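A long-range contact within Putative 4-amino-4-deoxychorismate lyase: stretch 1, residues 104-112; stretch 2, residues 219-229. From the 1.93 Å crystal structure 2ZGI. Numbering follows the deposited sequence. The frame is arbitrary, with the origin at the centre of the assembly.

Stretch 1, residues 104-112: LYREGVRVR
Stretch 2 (219-229) GVGLLPVRPPP

Stretch 1 enters as the end of a helix (104-107), closed by the bond from Gly-108 N to Leu-104 O (2.8 Å), leaves helical geometry at Gly-108 (phi/psi 81/166), and runs extended through Val-109 (-114/166) and Arg-110 (-92/140) into a strand at Val-111. Stretch 2 is extended through Leu-223 (-118/127), Pro-224 (-82/148) and Val-225 (-91/124); Arg-226 takes positive phi (59/170) before the run of prolines. The register descends as the other chain ascends: Glu-107 lies against Pro-227, Gly-108 against Arg-226 (CA to CA 4.2 Å) and Val-109 against Val-225 (CA to CA 4.8 Å). The last pair forms a single beta bridge. Val-109 N donates to Pro-224 O (3.0 Å, 160°), and Arg-226 N donates to Val-109 O (3.0 Å, 154°); Val-225 CA also approaches Val-109 O at 3.2 Å in a CA-H...O contact. Gly-108 suits this close passage: a CB there would stand 2.3 Å from Arg-226 O, and its positive phi also favours glycine. Glu-107 O faces Pro-227 N at 3.4 Å without a hydrogen bond, since proline nitrogen carries no hydrogen.

Tyr-105 (chi1 -67°, chi2 -91°) has its CA-to-CB bond sideways, but its ring end reaches stretch 2, where OH donates a very short 2.5 Å hydrogen bond to Val-220 O. Leu-223 (chi1 t, chi2 p) sets CD1 over one ring face, 3.7 Å from the Tyr-105 ring centroid and 14° off the normal, a CH-pi contact. Leu-223 CG also meets Val-109 CG1 at 4.0 Å. Further along, Val-225 (t) places CG2 3.5 Å from CG1 of Val-111 (m), extending the apolar packing. Arg-106 and Glu-107 direct CA-to-CB away from stretch 2 and pair with each other in a salt bridge, Arg-106 NH1 to Glu-107 OE2, 2.9 Å.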

# COMPACT_ATOMS: atom_id res chain seq x y z
N LEU D 104 21.29 -26.52 -13.23
CA LEU D 104 20.25 -25.69 -12.60
C LEU D 104 19.05 -26.47 -12.11
O LEU D 104 18.39 -26.08 -11.13
CB LEU D 104 19.77 -24.60 -13.56
CG LEU D 104 20.67 -23.38 -13.76
CD1 LEU D 104 19.85 -22.17 -14.19
CD2 LEU D 104 21.49 -23.07 -12.50
N TYR D 105 18.74 -27.57 -12.80
CA TYR D 105 17.61 -28.40 -12.43
C TYR D 105 17.95 -29.30 -11.24
O TYR D 105 17.06 -29.79 -10.56
CB TYR D 105 17.12 -29.22 -13.63
CG TYR D 105 16.53 -28.33 -14.71
CD1 TYR D 105 15.17 -28.05 -14.71
CD2 TYR D 105 17.34 -27.75 -15.69
CE1 TYR D 105 14.61 -27.21 -15.68
CE2 TYR D 105 16.78 -26.90 -16.67
CZ TYR D 105 15.40 -26.64 -16.65
OH TYR D 105 14.80 -25.82 -17.59
N ARG D 106 19.26 -29.49 -11.01
CA ARG D 106 19.76 -30.29 -9.90
C ARG D 106 20.02 -29.42 -8.68
O ARG D 106 19.59 -29.74 -7.57
CB ARG D 106 21.07 -30.97 -10.28
CG ARG D 106 20.95 -32.26 -11.08
CD ARG D 106 22.35 -32.89 -11.25
NE ARG D 106 23.10 -32.84 -9.99
CZ ARG D 106 24.09 -31.98 -9.72
NH1 ARG D 106 24.49 -31.10 -10.63
NH2 ARG D 106 24.69 -32.01 -8.54
N GLU D 107 20.72 -28.31 -8.91
CA GLU D 107 21.17 -27.39 -7.86
C GLU D 107 20.24 -26.19 -7.58
O GLU D 107 20.37 -25.50 -6.55
CB GLU D 107 22.59 -26.92 -8.19
CG GLU D 107 23.53 -28.10 -8.46
CD GLU D 107 24.83 -27.73 -9.17
OE1 GLU D 107 25.09 -26.53 -9.42
OE2 GLU D 107 25.62 -28.67 -9.48
N GLY D 108 19.29 -25.94 -8.48
CA GLY D 108 18.29 -24.92 -8.27
C GLY D 108 18.74 -23.50 -8.57
O GLY D 108 19.93 -23.21 -8.71
N VAL D 109 17.76 -22.61 -8.65
CA VAL D 109 17.99 -21.19 -8.89
C VAL D 109 17.59 -20.35 -7.66
O VAL D 109 16.91 -20.85 -6.76
CB VAL D 109 17.19 -20.69 -10.13
CG1 VAL D 109 17.58 -21.48 -11.40
CG2 VAL D 109 15.68 -20.79 -9.88
N ARG D 110 18.02 -19.09 -7.66
CA ARG D 110 17.62 -18.07 -6.69
C ARG D 110 16.40 -17.29 -7.20
O ARG D 110 16.33 -16.99 -8.41
CB ARG D 110 18.77 -17.07 -6.44
CG ARG D 110 20.05 -17.69 -5.83
CD ARG D 110 21.05 -16.61 -5.38
NE ARG D 110 22.02 -16.23 -6.43
CZ ARG D 110 22.74 -15.10 -6.43
NH1 ARG D 110 22.62 -14.20 -5.45
NH2 ARG D 110 23.59 -14.85 -7.42
N VAL D 111 15.46 -16.98 -6.31
CA VAL D 111 14.43 -15.97 -6.60
C VAL D 111 14.63 -14.71 -5.77
O VAL D 111 15.28 -14.73 -4.72
CB VAL D 111 12.96 -16.45 -6.43
CG1 VAL D 111 12.70 -17.68 -7.26
CG2 VAL D 111 12.57 -16.67 -4.94
N ARG D 112 14.04 -13.63 -6.23
CA ARG D 112 13.96 -12.41 -5.49
C ARG D 112 12.48 -12.04 -5.39
O ARG D 112 11.76 -11.93 -6.42
CB ARG D 112 14.73 -11.34 -6.25
CG ARG D 112 14.37 -9.93 -5.88
CD ARG D 112 15.17 -9.46 -4.67
NE ARG D 112 15.12 -8.00 -4.53
CZ ARG D 112 15.77 -7.32 -3.59
NH1 ARG D 112 16.57 -7.95 -2.74
NH2 ARG D 112 15.64 -6.00 -3.52
N GLY D 219 8.82 -22.10 -21.07
CA GLY D 219 10.22 -21.92 -21.42
C GLY D 219 11.26 -22.57 -20.53
O GLY D 219 12.46 -22.57 -20.89
N VAL D 220 10.86 -23.10 -19.37
CA VAL D 220 11.83 -23.72 -18.47
C VAL D 220 11.48 -25.14 -18.03
O VAL D 220 12.34 -25.84 -17.49
CB VAL D 220 12.06 -22.85 -17.15
CG1 VAL D 220 12.85 -21.61 -17.46
CG2 VAL D 220 10.77 -22.48 -16.50
N GLY D 221 10.23 -25.56 -18.22
CA GLY D 221 9.76 -26.78 -17.57
C GLY D 221 9.45 -26.56 -16.10
O GLY D 221 8.65 -25.69 -15.75
N LEU D 222 10.08 -27.35 -15.23
CA LEU D 222 9.90 -27.21 -13.78
C LEU D 222 11.26 -27.07 -13.14
O LEU D 222 12.11 -27.99 -13.20
CB LEU D 222 9.15 -28.41 -13.19
CG LEU D 222 8.91 -28.43 -11.68
CD1 LEU D 222 8.06 -27.24 -11.18
CD2 LEU D 222 8.31 -29.77 -11.26
N LEU D 223 11.48 -25.90 -12.55
CA LEU D 223 12.78 -25.53 -12.06
C LEU D 223 12.69 -25.33 -10.55
O LEU D 223 11.81 -24.58 -10.07
CB LEU D 223 13.18 -24.25 -12.78
CG LEU D 223 14.57 -23.64 -12.85
CD1 LEU D 223 15.66 -24.57 -13.39
CD2 LEU D 223 14.42 -22.43 -13.74
N PRO D 224 13.56 -26.02 -9.78
CA PRO D 224 13.49 -25.83 -8.35
C PRO D 224 14.22 -24.57 -7.93
O PRO D 224 15.19 -24.18 -8.57
CB PRO D 224 14.22 -27.06 -7.80
CG PRO D 224 15.26 -27.38 -8.83
CD PRO D 224 14.65 -26.95 -10.16
N VAL D 225 13.72 -23.94 -6.86
CA VAL D 225 14.44 -22.87 -6.20
C VAL D 225 15.27 -23.54 -5.09
O VAL D 225 14.72 -24.26 -4.24
CB VAL D 225 13.48 -21.81 -5.60
CG1 VAL D 225 14.26 -20.74 -4.86
CG2 VAL D 225 12.60 -21.18 -6.70
N ARG D 226 16.59 -23.32 -5.12
CA ARG D 226 17.53 -24.03 -4.24
C ARG D 226 17.41 -25.54 -4.51
O ARG D 226 16.50 -25.96 -5.25
CB ARG D 226 17.31 -23.68 -2.76
CG ARG D 226 17.22 -22.19 -2.52
CD ARG D 226 17.57 -21.79 -1.10
NE ARG D 226 18.29 -20.51 -1.08
CZ ARG D 226 17.84 -19.38 -0.53
NH1 ARG D 226 16.67 -19.32 0.09
NH2 ARG D 226 18.60 -18.29 -0.60
N PRO D 227 18.34 -26.35 -3.96
CA PRO D 227 18.24 -27.78 -4.24
C PRO D 227 16.85 -28.33 -3.94
O PRO D 227 16.27 -28.00 -2.91
CB PRO D 227 19.29 -28.39 -3.31
CG PRO D 227 20.38 -27.35 -3.31
CD PRO D 227 19.65 -26.01 -3.38
N PRO D 228 16.31 -29.15 -4.86
CA PRO D 228 14.98 -29.73 -4.61
C PRO D 228 15.03 -30.86 -3.59
O PRO D 228 16.09 -31.46 -3.37
CB PRO D 228 14.59 -30.29 -5.98
CG PRO D 228 15.89 -30.62 -6.64
CD PRO D 228 16.88 -29.59 -6.15
N PRO D 229 13.89 -31.15 -2.96
CA PRO D 229 13.79 -32.38 -2.18
C PRO D 229 13.58 -33.57 -3.13
O PRO D 229 13.01 -33.39 -4.22
CB PRO D 229 12.56 -32.15 -1.32
CG PRO D 229 11.69 -31.25 -2.14
CD PRO D 229 12.62 -30.40 -2.97